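Local coordinates for protein tylactone synthase starter module and modules 1 & 2 (Streptomyces fradiae, PDB 2Z5L) that probably reduces a beta-keto group of the growing tylactone chain with NADPH and helps set the configuration of the resulting alcohol, at residues A[30-35]-A[244-249]; A[64-69]-A[215-220]; A[97-102]-A[135-140]; A[334-339]-A[378-383]; A[343-348]-A[360-365]. One frame throughout, in Å; residues are numbered along the deposited sequence.

Contact 1 of 5, residues A[30-35]-A[244-249]; sequences RVTWKA and RVSRAA
T32 and S246 meet through their hydroxyls, OG1 and OG lying 2.9 Å apart on one face of an antiparallel pairing. Each oxygen sits between its own backbone N and carbonyl carbon (chi1 52° for T32, 34° for S246), which turns both inward over the seam. T32 CG2 flanks the bond, 3.3 Å from S246 OG. Beneath them the backbone is closed by reciprocal bonds, R30 N to S246 O at 2.8 Å and T32 N to R244 O at 2.9 Å among them, while V31 and V245 face the other side as a non-hydrogen-bonded pair.

Farther along, R244 bends at chi2 (-70°) and sends its guanidinium past K34; K34 CD lies over one face of the R244 guanidinium, 4.2 Å from R244 NE. The cations K34 NZ and R244 NH2 are 4.4 Å apart. At the other end R30 swings its NH1 to the methyl of A248, an approach short enough to be doubtful.

The pairing joins the N-terminal strand 28-35 to strand 239-247, about 200 residues later in the chain. Chemically, the two hydroxyls share one hydrogen bond, and either could be the donor; the salt bridge of R244 to E230 probably helps to offset the nearby lysine charge.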
# COMPACT_ATOMS: atom_id res chain seq x y z
N ARG A 30 6.83 9.14 -7.80
CA ARG A 30 5.47 9.35 -7.36
C ARG A 30 4.48 8.68 -8.30
O ARG A 30 4.84 8.20 -9.38
CB ARG A 30 5.17 10.85 -7.26
CG ARG A 30 5.01 11.58 -8.59
CD ARG A 30 4.75 13.07 -8.39
NE ARG A 30 4.08 13.36 -7.12
CZ ARG A 30 4.70 13.74 -6.00
NH1 ARG A 30 6.02 13.90 -6.00
NH2 ARG A 30 4.01 13.96 -4.89
N VAL A 31 3.22 8.65 -7.90
CA VAL A 31 2.19 8.04 -8.72
C VAL A 31 1.30 9.07 -9.38
O VAL A 31 0.68 9.90 -8.71
CB VAL A 31 1.31 7.07 -7.89
CG1 VAL A 31 0.20 6.51 -8.77
CG2 VAL A 31 2.17 5.94 -7.34
N THR A 32 1.26 9.03 -10.70
CA THR A 32 0.45 9.94 -11.48
C THR A 32 -0.55 9.14 -12.30
O THR A 32 -0.49 7.90 -12.35
CB THR A 32 1.32 10.78 -12.45
OG1 THR A 32 2.16 9.91 -13.23
CG2 THR A 32 2.18 11.76 -11.67
N TRP A 33 -1.46 9.85 -12.96
CA TRP A 33 -2.49 9.20 -13.76
C TRP A 33 -2.49 9.64 -15.22
O TRP A 33 -2.88 10.76 -15.54
CB TRP A 33 -3.86 9.47 -13.14
CG TRP A 33 -4.05 8.82 -11.80
CD1 TRP A 33 -4.03 9.42 -10.57
CD2 TRP A 33 -4.30 7.43 -11.57
NE1 TRP A 33 -4.25 8.49 -9.59
CE2 TRP A 33 -4.42 7.26 -10.17
CE3 TRP A 33 -4.44 6.31 -12.41
CZ2 TRP A 33 -4.67 6.01 -9.59
CZ3 TRP A 33 -4.69 5.07 -11.83
CH2 TRP A 33 -4.80 4.93 -10.43
N LYS A 34 -2.05 8.75 -16.10
CA LYS A 34 -2.00 9.06 -17.52
C LYS A 34 -3.32 8.68 -18.20
O LYS A 34 -3.64 7.50 -18.31
CB LYS A 34 -0.84 8.32 -18.19
CG LYS A 34 -0.67 8.64 -19.67
CD LYS A 34 0.58 7.98 -20.25
CE LYS A 34 0.76 8.34 -21.72
NZ LYS A 34 0.65 7.16 -22.62
N ALA A 35 -4.07 9.68 -18.63
CA ALA A 35 -5.35 9.46 -19.30
C ALA A 35 -5.14 8.65 -20.57
O ALA A 35 -4.59 9.15 -21.55
CB ALA A 35 -6.02 10.79 -19.62
N ARG A 244 0.60 5.27 -13.31
CA ARG A 244 1.99 5.38 -13.79
C ARG A 244 2.93 5.87 -12.70
O ARG A 244 2.56 6.70 -11.87
CB ARG A 244 2.05 6.36 -14.97
CG ARG A 244 1.37 5.88 -16.24
CD ARG A 244 2.12 4.74 -16.88
NE ARG A 244 1.65 4.50 -18.24
CZ ARG A 244 0.46 4.00 -18.55
NH1 ARG A 244 -0.40 3.68 -17.58
NH2 ARG A 244 0.11 3.84 -19.82
N VAL A 245 4.15 5.36 -12.71
CA VAL A 245 5.16 5.80 -11.74
C VAL A 245 6.14 6.73 -12.46
O VAL A 245 6.83 6.33 -13.40
CB VAL A 245 5.95 4.61 -11.12
CG1 VAL A 245 5.03 3.79 -10.22
CG2 VAL A 245 6.55 3.73 -12.22
N SER A 246 6.19 7.98 -12.00
CA SER A 246 7.06 8.98 -12.60
C SER A 246 7.97 9.64 -11.56
O SER A 246 7.53 9.93 -10.44
CB SER A 246 6.21 10.03 -13.30
OG SER A 246 4.99 10.24 -12.62
N ARG A 247 9.23 9.87 -11.92
CA ARG A 247 10.17 10.50 -10.99
C ARG A 247 9.51 11.76 -10.44
O ARG A 247 8.87 12.51 -11.17
CB ARG A 247 11.48 10.83 -11.71
CG ARG A 247 12.13 9.60 -12.35
CD ARG A 247 13.54 9.87 -12.87
NE ARG A 247 14.58 9.55 -11.89
CZ ARG A 247 15.45 8.55 -12.01
NH1 ARG A 247 15.43 7.77 -13.07
NH2 ARG A 247 16.36 8.34 -11.07
N ALA A 248 9.63 11.97 -9.13
CA ALA A 248 9.03 13.14 -8.52
C ALA A 248 10.00 14.31 -8.60
O ALA A 248 11.18 14.12 -8.90
CB ALA A 248 8.67 12.85 -7.07
N ALA A 249 9.50 15.51 -8.34
CA ALA A 249 10.32 16.71 -8.38
C ALA A 249 11.55 16.56 -7.49
O ALA A 249 11.77 15.50 -6.88
CB ALA A 249 9.49 17.91 -7.96

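Contact 2 of 5, residues A[64-69]-A[215-220]; sequences DGLTTV and RALELA
L217 lays its CD1 methyl against the backbone of G65, 3.8 Å from the glycine C, where the helix surface is bare of any side chain. The leucine is extended (chi2 178°), reaching straight across from its own helix, and its two methyls divide the work. While CD1 rests on G65, CD2 meets CD2 of L66 at 3.8 Å, the two leucine chains crossing at about a right angle. One turn on, V69 packs against the same leucine nearer its root: its CG2 meets L217 CB, also at 3.8 Å, again with the side chains at about a right angle.

These are helices 60-71 and 214-224 of a Rossmann-like half of the protein, packed side by side; the axes of the two short segments are inclined by 54° and pass 9.4 Å apart. L66 also touches L52 on strand 49-54 and L112, joining the pair to the strand layer. The contact is largely buried, and its apolar centre is made by the two leucines, the valine and the bare backbone of the glycine.

V69, itself buried, has CG1 anti to its backbone N (chi1 -176°), which carries that methyl to the carbonyl O of L217, 3.5 Å away. The same methyl is met at the edge of the contact by the carboxylate of E218, whose chain starts away from helix 60-71 and folds back at chi2, so that OE1 ends 3.1 Å from V69 CG1. That oxygen also has a long, weak ion pair with R73.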
# COMPACT_ATOMS: atom_id res chain seq x y z
N ASP A 64 -27.13 -5.77 -13.06
CA ASP A 64 -27.92 -5.71 -14.28
C ASP A 64 -27.24 -4.79 -15.29
O ASP A 64 -27.28 -5.04 -16.50
CB ASP A 64 -29.34 -5.20 -13.97
CG ASP A 64 -30.30 -6.33 -13.62
OD1 ASP A 64 -30.16 -6.94 -12.53
OD2 ASP A 64 -31.21 -6.60 -14.44
N GLY A 65 -26.62 -3.73 -14.79
CA GLY A 65 -25.92 -2.80 -15.65
C GLY A 65 -24.69 -3.43 -16.28
O GLY A 65 -24.49 -3.30 -17.49
N LEU A 66 -23.87 -4.10 -15.48
CA LEU A 66 -22.64 -4.74 -15.99
C LEU A 66 -22.93 -5.85 -16.99
O LEU A 66 -22.26 -5.97 -18.01
CB LEU A 66 -21.80 -5.30 -14.85
CG LEU A 66 -20.93 -4.34 -14.02
CD1 LEU A 66 -20.23 -5.13 -12.92
CD2 LEU A 66 -19.90 -3.65 -14.92
N THR A 67 -23.92 -6.68 -16.67
CA THR A 67 -24.29 -7.79 -17.54
C THR A 67 -24.55 -7.29 -18.96
O THR A 67 -24.06 -7.86 -19.93
CB THR A 67 -25.56 -8.50 -17.00
OG1 THR A 67 -26.49 -7.51 -16.53
CG2 THR A 67 -25.21 -9.43 -15.86
N THR A 68 -25.32 -6.21 -19.06
CA THR A 68 -25.67 -5.62 -20.35
C THR A 68 -24.43 -5.15 -21.11
O THR A 68 -24.20 -5.56 -22.25
CB THR A 68 -26.61 -4.41 -20.17
OG1 THR A 68 -27.72 -4.80 -19.35
CG2 THR A 68 -27.12 -3.93 -21.52
N VAL A 69 -23.65 -4.29 -20.47
CA VAL A 69 -22.44 -3.75 -21.08
C VAL A 69 -21.49 -4.85 -21.55
O VAL A 69 -20.97 -4.81 -22.66
CB VAL A 69 -21.70 -2.82 -20.10
CG1 VAL A 69 -20.50 -2.19 -20.78
CG2 VAL A 69 -22.64 -1.74 -19.58
N ARG A 215 -21.86 5.27 -19.67
CA ARG A 215 -20.51 5.28 -20.24
C ARG A 215 -19.48 4.73 -19.25
O ARG A 215 -18.54 4.03 -19.64
CB ARG A 215 -20.14 6.71 -20.65
CG ARG A 215 -19.44 6.85 -22.00
CD ARG A 215 -17.94 6.69 -21.87
NE ARG A 215 -17.21 7.25 -23.01
CZ ARG A 215 -16.04 7.86 -22.92
NH1 ARG A 215 -15.45 8.33 -24.01
NH2 ARG A 215 -15.45 8.01 -21.74
N ALA A 216 -19.68 5.06 -17.98
CA ALA A 216 -18.80 4.60 -16.92
C ALA A 216 -18.66 3.09 -17.02
O ALA A 216 -17.56 2.56 -17.19
CB ALA A 216 -19.38 4.98 -15.56
N LEU A 217 -19.79 2.38 -16.91
CA LEU A 217 -19.77 0.93 -17.00
C LEU A 217 -19.20 0.52 -18.36
O LEU A 217 -18.51 -0.49 -18.47
CB LEU A 217 -21.17 0.37 -16.84
CG LEU A 217 -21.82 0.58 -15.47
CD1 LEU A 217 -23.22 -0.00 -15.51
CD2 LEU A 217 -20.98 -0.07 -14.37
N GLU A 218 -19.50 1.31 -19.38
CA GLU A 218 -19.02 1.03 -20.73
C GLU A 218 -17.50 1.00 -20.75
O GLU A 218 -16.90 0.01 -21.18
CB GLU A 218 -19.53 2.09 -21.71
CG GLU A 218 -20.41 1.54 -22.83
CD GLU A 218 -19.69 0.53 -23.70
OE1 GLU A 218 -19.40 -0.59 -23.22
OE2 GLU A 218 -19.39 0.86 -24.88
N LEU A 219 -16.89 2.09 -20.30
CA LEU A 219 -15.43 2.19 -20.26
C LEU A 219 -14.84 0.99 -19.51
O LEU A 219 -13.85 0.39 -19.94
CB LEU A 219 -15.00 3.49 -19.57
CG LEU A 219 -15.41 4.82 -20.21
CD1 LEU A 219 -15.02 5.98 -19.30
CD2 LEU A 219 -14.76 4.97 -21.57
N ALA A 220 -15.47 0.64 -18.39
CA ALA A 220 -15.04 -0.48 -17.56
C ALA A 220 -14.88 -1.74 -18.39
O ALA A 220 -13.85 -2.40 -18.34
CB ALA A 220 -16.05 -0.71 -16.44

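Contact 3 of 5, residues A[97-102]-A[135-140]; sequences PSMESA and IGVPAA
M99 and V137 set their side chains at about a right angle, the thioether arm of the methionine passing across the branches of the valine. Bends at chi2 (-60°) and chi3 (-77°) curl the arm round so that its terminal methyl returns to the valine: CE lies 3.4 Å from V137 CG1, tighter than ordinary van der Waals contact. The other branch, CG2, is directed at the backbone instead and comes 3.3 Å from M99 O.

I135 also crosses the methionine nearly perpendicularly, but nearer its root, with CD1 at 3.9 Å from M99 CG. M99 is thus engaged at two levels of its chain, and CE looks on past V137 to the methyl of A140 at 4.3 Å.

The contact belongs to the Rossmann-like layering of this half of the protein: the C-terminal part of helix 88-99 is set against the connection from helix 119-135 to strand 140-147. G136, at positive phi, lets the chain leave the helix and bring V137 round to face M99. Beyond the two segments the methionine also reaches L51, T107 and V109 on neighbouring strands.

On the outer side the extended chain of E100 runs obliquely to I135, its OE1 lying 4.0 Å from CG2.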
# COMPACT_ATOMS: atom_id res chain seq x y z
N PRO A 97 -18.26 -24.99 -9.14
CA PRO A 97 -19.18 -25.37 -10.21
C PRO A 97 -19.23 -24.46 -11.46
O PRO A 97 -19.43 -24.96 -12.57
CB PRO A 97 -20.52 -25.48 -9.48
CG PRO A 97 -20.38 -24.50 -8.37
CD PRO A 97 -18.98 -24.71 -7.89
N SER A 98 -19.05 -23.15 -11.29
CA SER A 98 -19.07 -22.21 -12.42
C SER A 98 -17.74 -22.11 -13.19
O SER A 98 -17.73 -21.76 -14.37
CB SER A 98 -19.45 -20.80 -11.95
OG SER A 98 -20.84 -20.67 -11.68
N MET A 99 -16.63 -22.42 -12.51
CA MET A 99 -15.30 -22.35 -13.11
C MET A 99 -15.01 -23.57 -13.98
O MET A 99 -14.44 -23.45 -15.06
CB MET A 99 -14.22 -22.28 -12.02
CG MET A 99 -14.34 -21.11 -11.06
SD MET A 99 -14.25 -19.52 -11.86
CE MET A 99 -12.48 -19.37 -12.15
N GLU A 100 -15.40 -24.74 -13.50
CA GLU A 100 -15.19 -25.96 -14.24
C GLU A 100 -16.20 -26.12 -15.36
O GLU A 100 -16.10 -27.04 -16.17
CB GLU A 100 -15.25 -27.14 -13.28
CG GLU A 100 -14.07 -27.18 -12.37
CD GLU A 100 -14.29 -28.07 -11.18
OE1 GLU A 100 -13.33 -28.26 -10.40
OE2 GLU A 100 -15.43 -28.57 -11.01
N SER A 101 -17.18 -25.22 -15.39
CA SER A 101 -18.22 -25.24 -16.41
C SER A 101 -17.69 -24.69 -17.73
O SER A 101 -18.34 -24.79 -18.77
CB SER A 101 -19.42 -24.41 -15.96
OG SER A 101 -20.38 -24.31 -16.99
N ALA A 102 -16.49 -24.11 -17.70
CA ALA A 102 -15.89 -23.56 -18.90
C ALA A 102 -14.83 -24.49 -19.46
O ALA A 102 -14.41 -24.35 -20.60
CB ALA A 102 -15.28 -22.19 -18.59
N ILE A 135 -8.80 -23.98 -7.31
CA ILE A 135 -9.62 -24.75 -8.24
C ILE A 135 -8.82 -25.21 -9.47
O ILE A 135 -9.21 -26.15 -10.16
CB ILE A 135 -10.83 -23.93 -8.70
CG1 ILE A 135 -11.68 -23.58 -7.47
CG2 ILE A 135 -11.63 -24.69 -9.73
CD1 ILE A 135 -12.87 -22.72 -7.79
N GLY A 136 -7.71 -24.53 -9.72
CA GLY A 136 -6.86 -24.88 -10.84
C GLY A 136 -7.58 -24.99 -12.18
O GLY A 136 -7.33 -25.92 -12.95
N VAL A 137 -8.48 -24.06 -12.45
CA VAL A 137 -9.22 -24.05 -13.70
C VAL A 137 -8.37 -23.36 -14.77
O VAL A 137 -8.12 -22.15 -14.69
CB VAL A 137 -10.57 -23.31 -13.53
CG1 VAL A 137 -10.36 -22.01 -12.76
CG2 VAL A 137 -11.20 -23.03 -14.89
N PRO A 138 -7.89 -24.12 -15.77
CA PRO A 138 -7.07 -23.55 -16.84
C PRO A 138 -7.78 -22.40 -17.53
O PRO A 138 -8.96 -22.50 -17.85
CB PRO A 138 -6.85 -24.74 -17.78
CG PRO A 138 -8.10 -25.54 -17.60
CD PRO A 138 -8.26 -25.51 -16.09
N ALA A 139 -7.05 -21.30 -17.73
CA ALA A 139 -7.60 -20.12 -18.37
C ALA A 139 -8.58 -19.39 -17.46
O ALA A 139 -9.72 -19.83 -17.28
CB ALA A 139 -8.28 -20.49 -19.68
N ALA A 140 -8.14 -18.28 -16.87
CA ALA A 140 -8.98 -17.47 -15.98
C ALA A 140 -8.32 -16.12 -15.70
O ALA A 140 -7.11 -16.03 -15.56
CB ALA A 140 -9.22 -18.22 -14.67

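Contact 4 of 5, residues A[334-339]-A[378-383]; sequences YPPNAV and ADIKGL
In the Rossmann fold of the ketoreductase domain, parallel strands start side by side, and here the approaches to two of them, strand 338-341 and strand 386-391, are fastened together. N337 makes the polar link. Its ND2 donates to G382 O over 3.2 Å along an almost straight path, with an N-H...O angle of 174°. The carbonyl oxygen lies in the plane of the asparagine amide, yet the donor stands 59° above the carbonyl's own plane, so the bond does not follow a lone pair. A CA-H contact runs from N337 CA to the same G382 O at 3.5 Å. The other end of the amide, OD1, accepts from T261 N, at the start of strand 261-265.

Below this link the contact is apolar. L383 carries its CG anti to the backbone N (chi1 -178°), which lets CD1 settle against V339 CG2 at 3.7 Å, the chains running obliquely to each other. I380 approaches the ring of P336 at about a right angle, with CD1 3.7 Å from the proline CD, and turns its CG2 to within 3.6 Å of P336 O.

Two consequences follow. With its NH2 and its oxygen both engaged, the N337 amide is fixed in rotation and flip, and it links the lead-in to strand 386-391 with the start of strand 261-265. P336 O, by contrast, is buried with no hydrogen-bond partner in the model, and I380 CG2 and L383 CA are among the carbons packed against it.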
# COMPACT_ATOMS: atom_id res chain seq x y z
N TYR A 334 2.44 13.67 26.94
CA TYR A 334 3.43 14.35 26.12
C TYR A 334 2.88 14.75 24.76
O TYR A 334 3.15 14.08 23.76
CB TYR A 334 4.63 13.45 25.91
CG TYR A 334 5.18 12.91 27.20
CD1 TYR A 334 6.02 13.69 28.00
CD2 TYR A 334 4.86 11.63 27.64
CE1 TYR A 334 6.51 13.21 29.19
CE2 TYR A 334 5.35 11.14 28.84
CZ TYR A 334 6.17 11.94 29.61
OH TYR A 334 6.68 11.45 30.79
N PRO A 335 2.09 15.83 24.71
CA PRO A 335 1.53 16.29 23.44
C PRO A 335 2.64 16.46 22.42
O PRO A 335 3.57 17.23 22.63
CB PRO A 335 0.87 17.61 23.82
CG PRO A 335 0.35 17.30 25.19
CD PRO A 335 1.56 16.63 25.83
N PRO A 336 2.56 15.74 21.30
CA PRO A 336 3.59 15.83 20.26
C PRO A 336 3.43 16.91 19.20
O PRO A 336 2.31 17.24 18.78
CB PRO A 336 3.56 14.44 19.66
CG PRO A 336 2.09 14.14 19.66
CD PRO A 336 1.66 14.60 21.05
N ASN A 337 4.56 17.44 18.77
CA ASN A 337 4.60 18.45 17.71
C ASN A 337 4.88 17.73 16.41
O ASN A 337 4.64 18.25 15.31
CB ASN A 337 5.70 19.47 17.98
CG ASN A 337 5.48 20.21 19.27
OD1 ASN A 337 6.31 20.16 20.17
ND2 ASN A 337 4.35 20.90 19.38
N ALA A 338 5.40 16.51 16.53
CA ALA A 338 5.71 15.67 15.38
C ALA A 338 5.61 14.20 15.78
O ALA A 338 6.04 13.80 16.86
CB ALA A 338 7.12 15.99 14.87
N VAL A 339 5.02 13.40 14.89
CA VAL A 339 4.85 11.96 15.10
C VAL A 339 5.52 11.20 13.96
O VAL A 339 5.35 11.55 12.79
CB VAL A 339 3.35 11.55 15.14
CG1 VAL A 339 3.22 10.04 15.29
CG2 VAL A 339 2.66 12.25 16.29
N ALA A 378 -6.40 14.44 17.09
CA ALA A 378 -7.41 15.25 16.40
C ALA A 378 -7.60 16.61 17.07
O ALA A 378 -8.03 17.57 16.43
CB ALA A 378 -8.74 14.49 16.36
N ASP A 379 -7.29 16.69 18.36
CA ASP A 379 -7.42 17.94 19.10
C ASP A 379 -6.05 18.55 19.45
O ASP A 379 -5.97 19.58 20.12
CB ASP A 379 -8.21 17.73 20.40
CG ASP A 379 -9.61 17.19 20.15
OD1 ASP A 379 -10.24 17.59 19.14
OD2 ASP A 379 -10.10 16.38 20.98
N ILE A 380 -4.97 17.90 19.01
CA ILE A 380 -3.64 18.40 19.28
C ILE A 380 -3.28 19.41 18.19
O ILE A 380 -2.89 19.02 17.08
CB ILE A 380 -2.59 17.25 19.31
CG1 ILE A 380 -2.94 16.27 20.43
CG2 ILE A 380 -1.20 17.82 19.53
CD1 ILE A 380 -2.02 15.06 20.54
N LYS A 381 -3.44 20.69 18.49
CA LYS A 381 -3.14 21.74 17.51
C LYS A 381 -1.64 21.95 17.32
O LYS A 381 -1.21 22.41 16.26
CB LYS A 381 -3.81 23.05 17.94
CG LYS A 381 -5.34 22.98 17.99
CD LYS A 381 -5.96 24.25 18.60
CE LYS A 381 -5.78 25.48 17.70
NZ LYS A 381 -6.36 26.70 18.34
N GLY A 382 -0.85 21.59 18.33
CA GLY A 382 0.59 21.75 18.23
C GLY A 382 1.24 20.82 17.23
O GLY A 382 2.38 21.05 16.80
N LEU A 383 0.53 19.76 16.85
CA LEU A 383 1.05 18.78 15.89
C LEU A 383 1.24 19.39 14.50
O LEU A 383 0.29 19.85 13.89
CB LEU A 383 0.08 17.59 15.79
CG LEU A 383 0.46 16.43 14.87
CD1 LEU A 383 1.68 15.72 15.43
CD2 LEU A 383 -0.71 15.46 14.77

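Contact 5 of 5, residues A[343-348]-A[360-365]; sequences AGILDD and ETVRGA
I345 drives its CD1 methyl into the side of helix 356-376, and this is where the contact is tight, although it lies near the surface. CD1 lies 3.2 Å from T361 CG2, closer than carbon atoms usually come, and 3.1 Å from the carbonyl O of the same threonine. A chi1 of 68° sets CG1 between the backbone N and carbonyl carbon, directing the branch at the helix. The next residue of the helix completes the grip: V362 offers its CA at 3.5 Å and its CG2 at 3.7 Å to the same CD1. The same V362 CG2 also meets D347 CB at 3.7 Å, the two side chains crossing at about a right angle. D347 is buried, and its OD2 has a weak bond from Y404 N.

Toward G344, which is exposed, the fit slackens. There A365 simply rests its methyl on the glycine CA at 3.9 Å, and a water bridges the loop and the helix, donating to V362 O over 2.8 Å and linked only weakly to I345 N.

A343 lies near what is probably the glycine-rich cofactor loop, and A343-G344 is consistent with the Ala-Gly that follows the strand beside the cofactor in short-chain dehydrogenases. L346, D347 and D348 spell the Leu-Asp-Asp fingerprint of B-type polyketide ketoreductases.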
# COMPACT_ATOMS: atom_id res chain seq x y z
N ALA A 343 6.75 1.74 13.34
CA ALA A 343 6.34 0.40 13.79
C ALA A 343 5.79 -0.49 12.67
O ALA A 343 5.15 -0.03 11.73
CB ALA A 343 5.31 0.49 14.91
N GLY A 344 6.03 -1.79 12.81
CA GLY A 344 5.57 -2.74 11.83
C GLY A 344 6.32 -4.05 11.95
O GLY A 344 7.27 -4.15 12.74
N ILE A 345 5.91 -5.04 11.17
CA ILE A 345 6.55 -6.35 11.23
C ILE A 345 6.95 -6.89 9.87
O ILE A 345 6.34 -6.57 8.85
CB ILE A 345 5.63 -7.38 11.85
CG1 ILE A 345 4.46 -7.64 10.92
CG2 ILE A 345 5.12 -6.88 13.20
CD1 ILE A 345 3.61 -8.80 11.35
N LEU A 346 7.98 -7.73 9.86
CA LEU A 346 8.45 -8.33 8.62
C LEU A 346 7.42 -9.32 8.11
O LEU A 346 6.92 -10.18 8.85
CB LEU A 346 9.80 -9.04 8.84
CG LEU A 346 10.88 -8.84 7.77
CD1 LEU A 346 12.16 -9.54 8.21
CD2 LEU A 346 10.41 -9.39 6.42
N ASP A 347 7.09 -9.17 6.83
CA ASP A 347 6.12 -10.03 6.16
C ASP A 347 6.68 -10.69 4.91
O ASP A 347 7.23 -10.02 4.03
CB ASP A 347 4.86 -9.28 5.73
CG ASP A 347 3.92 -10.15 4.91
OD1 ASP A 347 3.63 -11.28 5.37
OD2 ASP A 347 3.47 -9.72 3.81
N ASP A 348 6.52 -12.00 4.82
CA ASP A 348 6.95 -12.73 3.65
C ASP A 348 6.20 -14.06 3.54
O ASP A 348 6.66 -15.11 3.98
CB ASP A 348 8.49 -12.92 3.62
CG ASP A 348 9.05 -13.68 4.82
OD1 ASP A 348 8.72 -13.31 5.99
OD2 ASP A 348 9.84 -14.63 4.59
N GLU A 360 -3.62 -10.13 9.59
CA GLU A 360 -3.93 -9.28 10.73
C GLU A 360 -2.68 -8.91 11.47
O GLU A 360 -2.51 -7.78 11.91
CB GLU A 360 -4.91 -9.99 11.67
CG GLU A 360 -6.33 -9.97 11.17
CD GLU A 360 -6.82 -8.55 10.90
OE1 GLU A 360 -6.89 -7.74 11.86
OE2 GLU A 360 -7.11 -8.25 9.73
N THR A 361 -1.80 -9.89 11.63
CA THR A 361 -0.56 -9.65 12.34
C THR A 361 0.23 -8.56 11.64
O THR A 361 0.86 -7.72 12.28
CB THR A 361 0.24 -10.95 12.42
OG1 THR A 361 -0.47 -11.89 13.23
CG2 THR A 361 1.61 -10.69 13.01
N VAL A 362 0.17 -8.56 10.31
CA VAL A 362 0.92 -7.58 9.54
C VAL A 362 0.32 -6.18 9.60
O VAL A 362 1.06 -5.19 9.69
CB VAL A 362 1.06 -8.04 8.08
CG1 VAL A 362 1.70 -6.93 7.22
CG2 VAL A 362 1.92 -9.28 8.05
N ARG A 363 -1.00 -6.08 9.54
CA ARG A 363 -1.60 -4.75 9.58
C ARG A 363 -1.73 -4.17 10.98
O ARG A 363 -1.75 -2.95 11.16
CB ARG A 363 -2.96 -4.74 8.88
CG ARG A 363 -4.04 -5.53 9.54
CD ARG A 363 -5.18 -5.71 8.55
NE ARG A 363 -5.61 -4.42 8.03
CZ ARG A 363 -6.41 -3.59 8.69
NH1 ARG A 363 -6.86 -3.93 9.89
NH2 ARG A 363 -6.76 -2.42 8.15
N GLY A 364 -1.80 -5.04 11.99
CA GLY A 364 -1.93 -4.57 13.36
C GLY A 364 -1.08 -3.37 13.73
O GLY A 364 -1.59 -2.26 13.96
N ALA A 365 0.23 -3.57 13.78
CA ALA A 365 1.15 -2.48 14.15
C ALA A 365 1.20 -1.35 13.14
O ALA A 365 1.25 -0.16 13.50
CB ALA A 365 2.56 -3.03 14.36
O HOH W 1 3.48 -4.18 8.85

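The five contacts fall into two Rossmann-like halves and their junction. Contacts 2 and 3 lie in the first half, their centres 24 Å apart, with contact 3 nested inside the chain loop closed by contact 2. Contact 1 encloses both in sequence and joins the N-terminal strand to the end of that half. Contacts 4 and 5 belong to the ketoreductase domain: contact 5 is nested within contact 4, centres 25 Å apart, contact 4 at the entrance of strand 338-341 and contact 5 beyond its exit. Contact 5 is probably the one nearest the cofactor and substrate region. Contacts 3 and 4, 54 Å apart between centres, lie on opposite sides of the chain's centre.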